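PDB 4BPZ: endo-1,3-beta-glucanase, family GH16 from Zobellia galactanivorans, which probably hydrolyses internal 1,3-beta-glucosidic bonds of glucans such as algal laminarin, this chain being its calcium-binding family 16 glycoside hydrolase domain. Local coordinates for residues A[93-104]-A[182-193]; A[137-145]-A[217-225]. The protein carries 1 engineered substitution. All coordinates share one frame; numbering follows the deposited sequence.

Contact 1: A[93-104]-A[182-193]; sequences FTYGKVEVRAKL and ASGSFHVYSLEW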
loop_
_atom_site.group_PDB
_atom_site.type_symbol
_atom_site.label_atom_id
_atom_site.label_comp_id
_atom_site.label_asym_id
_atom_site.label_seq_id
_atom_site.Cartn_x
_atom_site.Cartn_y
_atom_site.Cartn_z
ATOM N N PHE A 93 -9.657 9.494 -5.026
ATOM C CA PHE A 93 -9.261 10.801 -5.533
ATOM C C PHE A 93 -8.583 10.657 -6.883
ATOM O O PHE A 93 -7.978 9.592 -7.153
ATOM C CB PHE A 93 -8.367 11.545 -4.535
ATOM C CG PHE A 93 -7.098 10.835 -4.265
ATOM C CD1 PHE A 93 -7.049 9.666 -3.481
ATOM C CD2 PHE A 93 -5.892 11.249 -4.843
ATOM C CE1 PHE A 93 -5.906 8.937 -3.248
ATOM C CE2 PHE A 93 -4.690 10.490 -4.578
ATOM C CZ PHE A 93 -4.754 9.342 -3.826
ATOM N N THR A 94 -8.676 11.733 -7.668
ATOM C CA THR A 94 -7.993 11.809 -8.965
ATOM C C THR A 94 -7.069 12.958 -8.960
ATOM O O THR A 94 -7.501 14.115 -8.824
ATOM C CB THR A 94 -8.967 11.976 -10.141
ATOM O OG1 THR A 94 -9.942 10.935 -9.991
ATOM C CG2 THR A 94 -8.252 11.844 -11.472
ATOM N N TYR A 95 -5.746 12.636 -9.067
ATOM C CA TYR A 95 -4.635 13.603 -8.994
ATOM C C TYR A 95 -4.415 14.039 -7.572
ATOM O O TYR A 95 -5.361 14.022 -6.719
ATOM C CB TYR A 95 -4.785 14.758 -9.950
ATOM C CG TYR A 95 -5.135 14.387 -11.373
ATOM C CD1 TYR A 95 -4.593 13.305 -12.021
ATOM C CD2 TYR A 95 -6.064 15.129 -12.066
ATOM C CE1 TYR A 95 -4.908 12.981 -13.320
ATOM C CE2 TYR A 95 -6.399 14.870 -13.395
ATOM C CZ TYR A 95 -5.811 13.752 -14.018
ATOM O OH TYR A 95 -6.178 13.476 -15.301
ATOM N N GLY A 96 -3.205 14.407 -7.253
ATOM C CA GLY A 96 -2.890 14.974 -5.956
ATOM C C GLY A 96 -1.497 14.605 -5.547
ATOM O O GLY A 96 -0.714 13.944 -6.243
ATOM N N LYS A 97 -1.188 15.025 -4.341
ATOM C CA LYS A 97 0.118 14.776 -3.711
ATOM C C LYS A 97 -0.177 13.960 -2.460
ATOM O O LYS A 97 -0.901 14.427 -1.562
ATOM C CB LYS A 97 0.806 16.075 -3.374
ATOM C CG LYS A 97 2.153 15.882 -2.709
ATOM C CD LYS A 97 2.925 17.190 -2.549
ATOM C CE LYS A 97 2.291 18.090 -1.541
ATOM N NZ LYS A 97 2.879 19.461 -1.534
ATOM N N VAL A 98 0.315 12.741 -2.387
ATOM C CA VAL A 98 0.157 11.869 -1.235
ATOM C C VAL A 98 1.451 11.803 -0.491
ATOM O O VAL A 98 2.505 11.557 -1.095
ATOM C CB VAL A 98 -0.168 10.458 -1.705
ATOM C CG1 VAL A 98 -0.330 9.497 -0.496
ATOM C CG2 VAL A 98 -1.461 10.409 -2.576
ATOM N N GLU A 99 1.412 12.075 0.820
ATOM C CA GLU A 99 2.633 12.025 1.671
ATOM C C GLU A 99 2.385 11.075 2.796
ATOM O O GLU A 99 1.377 11.194 3.513
ATOM C CB GLU A 99 2.943 13.403 2.257
ATOM C CG GLU A 99 3.307 14.447 1.237
ATOM C CD GLU A 99 3.409 15.818 1.801
ATOM O OE1 GLU A 99 3.081 16.028 2.996
ATOM O OE2 GLU A 99 3.878 16.676 1.085
ATOM N N VAL A 100 3.261 10.093 2.998
ATOM C CA VAL A 100 3.138 9.136 4.106
ATOM C C VAL A 100 4.473 9.105 4.813
ATOM O O VAL A 100 5.504 8.737 4.214
ATOM C CB VAL A 100 2.742 7.714 3.600
ATOM C CG1 VAL A 100 2.567 6.805 4.798
ATOM C CG2 VAL A 100 1.445 7.749 2.808
ATOM N N ARG A 101 4.488 9.479 6.095
ATOM C CA ARG A 101 5.746 9.470 6.859
ATOM C C ARG A 101 5.751 8.184 7.703
ATOM O O ARG A 101 4.780 7.922 8.448
ATOM C CB ARG A 101 5.777 10.700 7.781
ATOM C CG ARG A 101 7.069 10.769 8.598
ATOM C CD ARG A 101 7.177 12.151 9.270
ATOM N NE ARG A 101 8.492 12.296 9.882
ATOM C CZ ARG A 101 8.716 12.298 11.184
ATOM N NH1 ARG A 101 7.774 12.014 12.076
ATOM N NH2 ARG A 101 9.961 12.447 11.632
ATOM N N ALA A 102 6.774 7.340 7.558
ATOM C CA ALA A 102 6.737 6.015 8.135
ATOM C C ALA A 102 8.120 5.476 8.438
ATOM O O ALA A 102 9.106 5.899 7.877
ATOM C CB ALA A 102 6.069 5.033 7.099
ATOM N N LYS A 103 8.110 4.451 9.309
ATOM C CA LYS A 103 9.213 3.554 9.612
ATOM C C LYS A 103 8.808 2.188 9.137
ATOM O O LYS A 103 7.683 1.736 9.395
ATOM C CB LYS A 103 9.521 3.505 11.109
ATOM C CG LYS A 103 10.275 4.733 11.601
ATOM C CD LYS A 103 10.504 4.642 13.122
ATOM C CE LYS A 103 11.082 5.903 13.622
ATOM N NZ LYS A 103 11.418 5.708 15.100
ATOM N N LEU A 104 9.711 1.502 8.420
ATOM C CA LEU A 104 9.409 0.228 7.762
ATOM C C LEU A 104 9.784 -0.971 8.635
ATOM O O LEU A 104 10.724 -0.850 9.463
ATOM C CB LEU A 104 10.083 0.144 6.367
ATOM C CG LEU A 104 9.798 1.322 5.471
ATOM C CD1 LEU A 104 10.431 1.081 4.119
ATOM C CD2 LEU A 104 8.343 1.661 5.328
ATOM N N ALA A 182 15.848 2.455 7.253
ATOM C CA ALA A 182 14.425 2.556 6.970
ATOM C C ALA A 182 13.566 2.221 8.142
ATOM O O ALA A 182 12.414 2.670 8.204
ATOM C CB ALA A 182 14.117 1.644 5.784
ATOM N N SER A 183 14.051 1.358 9.039
ATOM C CA SER A 183 13.281 0.859 10.157
ATOM C C SER A 183 13.457 1.730 11.399
ATOM O O SER A 183 12.536 1.796 12.228
ATOM C CB SER A 183 13.565 -0.628 10.435
ATOM O OG SER A 183 14.851 -0.807 10.933
ATOM N N GLY A 184 14.544 2.469 11.538
ATOM C CA GLY A 184 14.781 3.225 12.762
ATOM C C GLY A 184 14.597 4.719 12.620
ATOM O O GLY A 184 14.659 5.389 13.624
ATOM N N SER A 185 14.353 5.176 11.400
ATOM C CA SER A 185 14.250 6.620 11.180
ATOM C C SER A 185 13.004 6.783 10.270
ATOM O O SER A 185 12.834 6.076 9.272
ATOM C CB SER A 185 15.441 7.149 10.360
ATOM O OG SER A 185 15.373 8.592 10.159
ATOM N N PHE A 186 12.165 7.766 10.579
ATOM C CA PHE A 186 11.075 8.118 9.662
ATOM C C PHE A 186 11.621 8.685 8.340
ATOM O O PHE A 186 12.536 9.487 8.328
ATOM C CB PHE A 186 10.141 9.156 10.313
ATOM C CG PHE A 186 9.220 8.632 11.342
ATOM C CD1 PHE A 186 8.136 7.805 10.975
ATOM C CD2 PHE A 186 9.456 8.877 12.720
ATOM C CE1 PHE A 186 7.295 7.287 11.914
ATOM C CE2 PHE A 186 8.564 8.352 13.668
ATOM C CZ PHE A 186 7.519 7.505 13.279
ATOM N N HIS A 187 10.969 8.273 7.231
ATOM C CA HIS A 187 11.148 8.902 5.953
ATOM C C HIS A 187 9.793 9.263 5.422
ATOM O O HIS A 187 8.758 8.713 5.865
ATOM C CB HIS A 187 11.811 7.966 4.956
ATOM C CG HIS A 187 13.228 7.553 5.348
ATOM N ND1 HIS A 187 13.528 6.690 6.356
ATOM C CD2 HIS A 187 14.418 7.913 4.760
ATOM C CE1 HIS A 187 14.877 6.527 6.437
ATOM N NE2 HIS A 187 15.432 7.231 5.436
ATOM N N VAL A 188 9.747 10.198 4.426
ATOM C CA VAL A 188 8.478 10.542 3.781
ATOM C C VAL A 188 8.463 9.911 2.404
ATOM O O VAL A 188 9.281 10.228 1.534
ATOM C CB VAL A 188 8.286 12.075 3.718
ATOM C CG1 VAL A 188 6.993 12.383 3.012
ATOM C CG2 VAL A 188 8.281 12.660 5.101
ATOM N N TYR A 189 7.463 9.087 2.138
ATOM C CA TYR A 189 7.232 8.423 0.864
ATOM C C TYR A 189 6.115 9.184 0.192
ATOM O O TYR A 189 5.055 9.402 0.822
ATOM C CB TYR A 189 6.791 7.007 1.162
ATOM C CG TYR A 189 7.861 6.224 1.965
ATOM C CD1 TYR A 189 8.959 5.634 1.319
ATOM C CD2 TYR A 189 7.809 6.225 3.362
ATOM C CE1 TYR A 189 9.935 4.990 2.056
ATOM C CE2 TYR A 189 8.870 5.603 4.087
ATOM C CZ TYR A 189 9.898 5.002 3.444
ATOM O OH TYR A 189 10.921 4.355 4.098
ATOM N N SER A 190 6.317 9.686 -1.018
ATOM C CA SER A 190 5.284 10.544 -1.618
ATOM C C SER A 190 5.078 10.260 -3.083
ATOM O O SER A 190 5.927 9.753 -3.808
ATOM C CB SER A 190 5.582 12.025 -1.358
ATOM O OG SER A 190 6.707 12.457 -2.030
ATOM N N LEU A 191 3.894 10.707 -3.520
ATOM C CA LEU A 191 3.461 10.673 -4.907
ATOM C C LEU A 191 3.005 12.033 -5.311
ATOM O O LEU A 191 2.207 12.637 -4.546
ATOM C CB LEU A 191 2.292 9.663 -5.052
ATOM C CG LEU A 191 1.492 9.707 -6.359
ATOM C CD1 LEU A 191 2.349 9.287 -7.571
ATOM C CD2 LEU A 191 0.243 8.851 -6.232
ATOM N N GLU A 192 3.391 12.539 -6.472
ATOM C CA GLU A 192 2.753 13.732 -7.071
ATOM C C GLU A 192 2.172 13.240 -8.403
ATOM O O GLU A 192 2.893 12.808 -9.296
ATOM C CB GLU A 192 3.820 14.797 -7.327
ATOM C CG GLU A 192 4.366 15.337 -6.051
ATOM C CD GLU A 192 5.585 16.172 -6.166
ATOM O OE1 GLU A 192 5.905 16.639 -7.303
ATOM O OE2 GLU A 192 6.258 16.376 -5.134
ATOM N N TRP A 193 0.872 13.376 -8.524
ATOM C CA TRP A 193 0.125 12.828 -9.608
ATOM C C TRP A 193 -0.733 13.910 -10.238
ATOM O O TRP A 193 -1.561 14.530 -9.562
ATOM C CB TRP A 193 -0.759 11.719 -9.046
ATOM C CG TRP A 193 -1.772 11.084 -9.943
ATOM C CD1 TRP A 193 -1.783 10.970 -11.348
ATOM C CD2 TRP A 193 -2.936 10.394 -9.490
ATOM N NE1 TRP A 193 -2.887 10.315 -11.740
ATOM C CE2 TRP A 193 -3.628 9.933 -10.662
ATOM C CE3 TRP A 193 -3.510 10.129 -8.207
ATOM C CZ2 TRP A 193 -4.840 9.265 -10.554
ATOM C CZ3 TRP A 193 -4.707 9.454 -8.134
ATOM C CH2 TRP A 193 -5.383 9.043 -9.315
HETATM O O HOH W 1 10.659 12.352 8.108
HETATM O O HOH W 2 11.309 4.770 6.752
#
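Ala182 meets Leu104 where the two segments first touch: Leu104 N donates to Ala182 O (3.0 Å), from above the carbonyl plane. Next comes Phe186, whose ring is sandwiched. Over one face lies the extended chain of Lys103, with CE 3.5 Å from Phe186 CD2. The guanidinium of Arg101 covers the other face, Arg101 CZ standing 3.7 Å from Phe186 CG with the planes 27° apart, while NH1 forms a salt bridge with Asp250. His187 begins the antiparallel ladder, paired by hydrogen bonds with Ala102. The next such pair is Tyr189 with Val100, where Tyr189 N reaches Val100 O at 2.9 Å. On the face of Val98 and Val100, the phenol of Tyr189 runs on until OH meets Leu104 CD1 (3.3 Å); a water lies within bonding distance of that hydroxyl and of Ala102 O. Leu191 pairs with Val98. On the face of Glu99 and Arg101, Glu192 lies alongside Lys97, CG to CG 4.0 Å. At Trp193 the indole, with CG anti to the backbone N (chi1 173°), lies against residues 93-95. Tyr95 points its ring edge at the indole face, planes at 82°, bringing Tyr95 CD1 3.5 Å from Trp193 NE1. The indole presents its own edge to the face of Phe93, Trp193 CZ3 to Phe93 CE2 3.7 Å, and NE1 donates to Tyr218 O. A leucine in place of Trp193 would probably open a gap between the Phe93 and Tyr95 rings and leave Tyr218 O without this donor. Beyond this local aromatic cluster, strands 96-103 and 187-193 form an antiparallel pair of the family 16 beta-sandwich (jelly-roll).

Contact 2: A[137-145]-A[217-225]; sequences WPACGSIDI and PYNAPHYLL. Engineered in segment 137-145: Ser142 (natural residue Glu). With BGC (beta-D-glucopyranose), chain C; GLC (alpha-D-glucopyranose), chain B; BGC (beta-D-glucopyranose), chain D.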
loop_
_atom_site.group_PDB
_atom_site.type_symbol
_atom_site.label_atom_id
_atom_site.label_comp_id
_atom_site.label_asym_id
_atom_site.label_seq_id
_atom_site.Cartn_x
_atom_site.Cartn_y
_atom_site.Cartn_z
ATOM N N TRP A 137 -7.789 -5.705 -12.127
ATOM C CA TRP A 137 -6.364 -5.429 -12.189
ATOM C C TRP A 137 -5.706 -6.293 -13.273
ATOM O O TRP A 137 -6.040 -7.466 -13.321
ATOM C CB TRP A 137 -5.724 -5.790 -10.801
ATOM C CG TRP A 137 -4.282 -5.433 -10.734
ATOM C CD1 TRP A 137 -3.718 -4.321 -10.200
ATOM C CD2 TRP A 137 -3.189 -6.270 -11.178
ATOM N NE1 TRP A 137 -2.377 -4.350 -10.297
ATOM C CE2 TRP A 137 -2.006 -5.547 -10.883
ATOM C CE3 TRP A 137 -3.107 -7.544 -11.767
ATOM C CZ2 TRP A 137 -0.728 -6.063 -11.209
ATOM C CZ3 TRP A 137 -1.851 -8.047 -12.092
ATOM C CH2 TRP A 137 -0.692 -7.324 -11.818
ATOM N N PRO A 138 -4.847 -5.744 -14.129
ATOM C CA PRO A 138 -4.177 -4.428 -13.974
ATOM C C PRO A 138 -4.940 -3.283 -14.706
ATOM O O PRO A 138 -4.419 -2.165 -14.782
ATOM C CB PRO A 138 -2.843 -4.657 -14.662
ATOM C CG PRO A 138 -3.130 -5.642 -15.801
ATOM C CD PRO A 138 -4.147 -6.606 -15.143
ATOM N N ALA A 139 -6.154 -3.583 -15.230
ATOM C CA ALA A 139 -6.847 -2.527 -16.031
ATOM C C ALA A 139 -7.302 -1.310 -15.224
ATOM O O ALA A 139 -7.406 -0.235 -15.759
ATOM C CB ALA A 139 -8.098 -3.167 -16.760
ATOM N N CYS A 140 -7.453 -1.523 -13.897
ATOM C CA CYS A 140 -7.809 -0.407 -13.022
ATOM C C CYS A 140 -6.605 0.488 -12.740
ATOM O O CYS A 140 -6.790 1.621 -12.286
ATOM C CB CYS A 140 -8.314 -0.941 -11.699
ATOM S SG CYS A 140 -7.217 -2.128 -10.837
ATOM N N GLY A 141 -5.392 0.012 -12.989
ATOM C CA GLY A 141 -4.194 0.735 -12.673
ATOM C C GLY A 141 -3.778 0.591 -11.215
ATOM O O GLY A 141 -4.617 0.420 -10.295
ATOM N N SER A 142 -2.486 0.754 -11.010
ATOM C CA SER A 142 -1.966 0.859 -9.682
ATOM C C SER A 142 -0.650 1.576 -9.657
ATOM O O SER A 142 0.128 1.521 -10.628
ATOM C CB SER A 142 -1.675 -0.538 -9.405
ATOM O OG SER A 142 -1.128 -0.667 -8.097
ATOM N N ILE A 143 -0.440 2.329 -8.579
ATOM C CA ILE A 143 0.787 3.029 -8.312
ATOM C C ILE A 143 1.403 2.534 -7.017
ATOM O O ILE A 143 0.749 2.556 -5.956
ATOM C CB ILE A 143 0.543 4.487 -8.153
ATOM C CG1 ILE A 143 -0.195 5.063 -9.378
ATOM C CG2 ILE A 143 1.855 5.307 -7.904
ATOM C CD1 ILE A 143 -0.675 6.475 -9.246
ATOM N N ASP A 144 2.655 2.082 -7.073
ATOM C CA ASP A 144 3.372 1.775 -5.819
ATOM C C ASP A 144 3.988 3.085 -5.436
ATOM O O ASP A 144 4.641 3.742 -6.297
ATOM C CB ASP A 144 4.320 0.496 -6.007
ATOM C CG ASP A 144 3.409 -0.731 -6.315
ATOM O OD1 ASP A 144 2.903 -1.325 -5.125
ATOM O OD2 ASP A 144 3.574 -1.443 -7.222
ATOM N N ILE A 145 3.736 3.579 -4.238
ATOM C CA ILE A 145 4.493 4.685 -3.643
ATOM C C ILE A 145 5.691 4.141 -2.879
ATOM O O ILE A 145 6.766 4.729 -2.918
ATOM C CB ILE A 145 3.564 5.513 -2.770
ATOM C CG1 ILE A 145 2.359 5.990 -3.599
ATOM C CG2 ILE A 145 4.361 6.658 -2.151
ATOM C CD1 ILE A 145 1.346 6.773 -2.781
ATOM N N PRO A 217 -4.839 4.128 -17.040
ATOM C CA PRO A 217 -5.899 4.245 -16.024
ATOM C C PRO A 217 -5.574 5.214 -14.894
ATOM O O PRO A 217 -6.222 5.107 -13.715
ATOM C CB PRO A 217 -6.059 2.802 -15.547
ATOM C CG PRO A 217 -4.684 2.202 -15.793
ATOM C CD PRO A 217 -4.104 2.843 -16.997
ATOM N N TYR A 218 -4.828 6.241 -15.154
ATOM C CA TYR A 218 -4.357 7.180 -14.138
ATOM C C TYR A 218 -5.006 8.548 -14.294
ATOM O O TYR A 218 -4.433 9.577 -14.010
ATOM C CB TYR A 218 -2.841 7.307 -14.139
ATOM C CG TYR A 218 -2.129 5.966 -13.920
ATOM C CD1 TYR A 218 -2.267 5.299 -12.725
ATOM C CD2 TYR A 218 -1.334 5.389 -14.882
ATOM C CE1 TYR A 218 -1.596 4.106 -12.484
ATOM C CE2 TYR A 218 -0.682 4.210 -14.655
ATOM C CZ TYR A 218 -0.782 3.554 -13.483
ATOM O OH TYR A 218 -0.064 2.399 -13.231
ATOM N N ASN A 219 -6.288 8.557 -14.762
ATOM C CA ASN A 219 -7.068 9.819 -14.918
ATOM C C ASN A 219 -8.436 9.672 -14.320
ATOM O O ASN A 219 -9.360 10.449 -14.645
ATOM C CB ASN A 219 -7.126 10.254 -16.395
ATOM C CG ASN A 219 -5.705 10.517 -16.893
ATOM O OD1 ASN A 219 -5.044 11.503 -16.568
ATOM N ND2 ASN A 219 -5.239 9.520 -17.631
ATOM N N ALA A 220 -8.612 8.705 -13.430
ATOM C CA ALA A 220 -9.854 8.416 -12.771
ATOM C C ALA A 220 -9.505 8.103 -11.296
ATOM O O ALA A 220 -8.334 7.910 -10.966
ATOM C CB ALA A 220 -10.556 7.256 -13.437
ATOM N N PRO A 221 -10.481 7.933 -10.423
ATOM C CA PRO A 221 -10.125 7.897 -8.979
ATOM C C PRO A 221 -9.347 6.682 -8.603
ATOM O O PRO A 221 -9.634 5.576 -9.100
ATOM C CB PRO A 221 -11.487 7.912 -8.268
ATOM C CG PRO A 221 -12.378 8.773 -9.238
ATOM C CD PRO A 221 -11.951 8.159 -10.611
ATOM N N HIS A 222 -8.429 6.864 -7.681
ATOM C CA HIS A 222 -7.708 5.746 -6.996
ATOM C C HIS A 222 -7.924 5.881 -5.521
ATOM O O HIS A 222 -8.290 6.917 -5.002
ATOM C CB HIS A 222 -6.181 5.830 -7.298
ATOM C CG HIS A 222 -5.755 5.317 -8.622
ATOM N ND1 HIS A 222 -6.237 5.595 -9.849
ATOM C CD2 HIS A 222 -4.701 4.470 -8.776
ATOM C CE1 HIS A 222 -5.535 4.835 -10.755
ATOM N NE2 HIS A 222 -4.599 4.155 -10.080
ATOM N N TYR A 223 -7.758 4.759 -4.809
ATOM C CA TYR A 223 -7.703 4.732 -3.363
ATOM C C TYR A 223 -6.377 4.218 -2.879
ATOM O O TYR A 223 -5.640 3.543 -3.619
ATOM C CB TYR A 223 -8.883 3.958 -2.740
ATOM C CG TYR A 223 -8.982 2.536 -3.159
ATOM C CD1 TYR A 223 -8.297 1.500 -2.469
ATOM C CD2 TYR A 223 -9.741 2.157 -4.286
ATOM C CE1 TYR A 223 -8.404 0.191 -2.860
ATOM C CE2 TYR A 223 -9.851 0.844 -4.682
ATOM C CZ TYR A 223 -9.205 -0.140 -3.943
ATOM O OH TYR A 223 -9.368 -1.453 -4.338
ATOM N N LEU A 224 -6.038 4.533 -1.643
ATOM C CA LEU A 224 -4.758 4.178 -1.033
ATOM C C LEU A 224 -4.879 2.851 -0.276
ATOM O O LEU A 224 -5.916 2.553 0.353
ATOM C CB LEU A 224 -4.351 5.257 -0.020
ATOM C CG LEU A 224 -2.937 5.196 0.555
ATOM C CD1 LEU A 224 -1.920 5.565 -0.546
ATOM C CD2 LEU A 224 -2.822 6.207 1.712
ATOM N N LEU A 225 -3.808 2.039 -0.320
ATOM C CA LEU A 225 -3.664 0.847 0.433
ATOM C C LEU A 225 -2.418 0.894 1.301
ATOM O O LEU A 225 -1.377 1.402 0.848
ATOM C CB LEU A 225 -3.593 -0.403 -0.467
ATOM C CG LEU A 225 -4.824 -0.688 -1.376
ATOM C CD1 LEU A 225 -4.689 -0.035 -2.733
ATOM C CD2 LEU A 225 -5.080 -2.161 -1.510
HETATM C C2 BGC C . -0.906 -8.912 -7.771
HETATM C C3 BGC C . -2.085 -9.107 -8.674
HETATM C C4 BGC C . -3.391 -8.539 -8.001
HETATM C C5 BGC C . -3.163 -7.066 -7.580
HETATM C C6 BGC C . -4.294 -6.471 -6.766
HETATM C C1 BGC C . -0.835 -7.419 -7.356
HETATM O O2 BGC C . 0.250 -9.300 -8.457
HETATM O O3 BGC C . -2.246 -10.513 -8.846
HETATM O O4 BGC C . -4.501 -8.476 -8.890
HETATM O O5 BGC C . -2.015 -7.048 -6.687
HETATM O O6 BGC C . -4.506 -7.107 -5.526
HETATM C C1 GLC B . 2.170 -4.026 -6.411
HETATM C C2 GLC B . 1.737 -5.437 -6.933
HETATM C C3 GLC B . 0.621 -5.932 -6.002
HETATM C C4 GLC B . 1.067 -5.932 -4.605
HETATM C C5 GLC B . 1.288 -4.476 -4.276
HETATM C C6 GLC B . 1.744 -4.230 -2.856
HETATM O O1 GLC B . 1.265 -3.001 -6.763
HETATM O O2 GLC B . 1.321 -5.269 -8.265
HETATM O O3 GLC B . 0.232 -7.309 -6.417
HETATM O O4 GLC B . 0.060 -6.526 -3.763
HETATM O O5 GLC B . 2.349 -3.988 -5.127
HETATM O O6 GLC B . 2.973 -4.887 -2.568
HETATM C C2 BGC D . -6.663 -9.282 -9.527
HETATM C C3 BGC D . -7.469 -10.540 -9.662
HETATM C C4 BGC D . -6.792 -11.527 -10.629
HETATM C C5 BGC D . -5.329 -11.713 -10.166
HETATM C C6 BGC D . -4.619 -12.698 -11.070
HETATM C C1 BGC D . -5.267 -9.633 -9.066
HETATM O O2 BGC D . -7.298 -8.406 -8.605
HETATM O O3 BGC D . -8.721 -10.259 -10.219
HETATM O O4 BGC D . -7.470 -12.761 -10.562
HETATM O O5 BGC D . -4.661 -10.445 -10.058
HETATM O O6 BGC D . -3.318 -12.922 -10.508
HETATM O O HOH W 3 -8.635 3.723 -13.008
#
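Behind the glycan-binding pocket, Tyr218 holds the backbone of strand 142-144, whose other side bears pocket residues Ser142 and Asp144. Tyr218 OH donates to Ser142 O (2.8 Å) from above the carbonyl plane. The ring also lies against Ile143, CE1 standing 3.5 Å from Ile143 CG1, a branch beside the backbone N (chi1 -55°). Ser142 is engineered, replacing a natural glutamate; in the conformer given, one of two, its OG bonds to Thr116 O. With that glutamate, residues 142-147 match the Glu-X-Asp-X-X-Glu active-site signature of family 16, through Asp144 to Glu147. Asp144 likewise has two conformers, so the bond its OD2 accepts from the alpha-glucose O1 is tentative. Trp137 flanks the pocket, with C5 of the neighbouring beta-glucose 3.6 Å above its ring plane. Just before the strand in sequence, a type I turn from Pro138 to Gly141 packs on Pro217, whose CB is 3.3 Å from Ala139 O and CG 3.5 Å from Gly141 CA. At Gly141 a side chain would collide with that CG, and the positive phi (82°) suits glycine. One water sits within bonding distance of both Cys140 O and Pro217 O. Farther along, Ile145 CD1 touches Leu224 CD1 at 4.1 Å.

In the fold
The segments alternate along the chain, 93-104 and 182-193 interleaving with 137-145 and 217-225, and the contact centres lie about 16 Å apart. Contact 1's aromatic end is tied directly to segment 217-225: Phe93 O probably accepts from His222 N at 2.8 Å, and Tyr95 OH approaches Asn219 OD1 at 2.6 Å, probably as a hydrogen bond. Trp193 and His222 also meet edge to face. Residues 217-225 therefore join the strand pair of contact 1 to the pocket strand of contact 2, which reaches the sugars itself. At the other end of contact 1, the Leu104 side chain is about 12 Å from the alpha-glucose, and that of Arg101 about 7 Å from the calcium ion (nearest atoms).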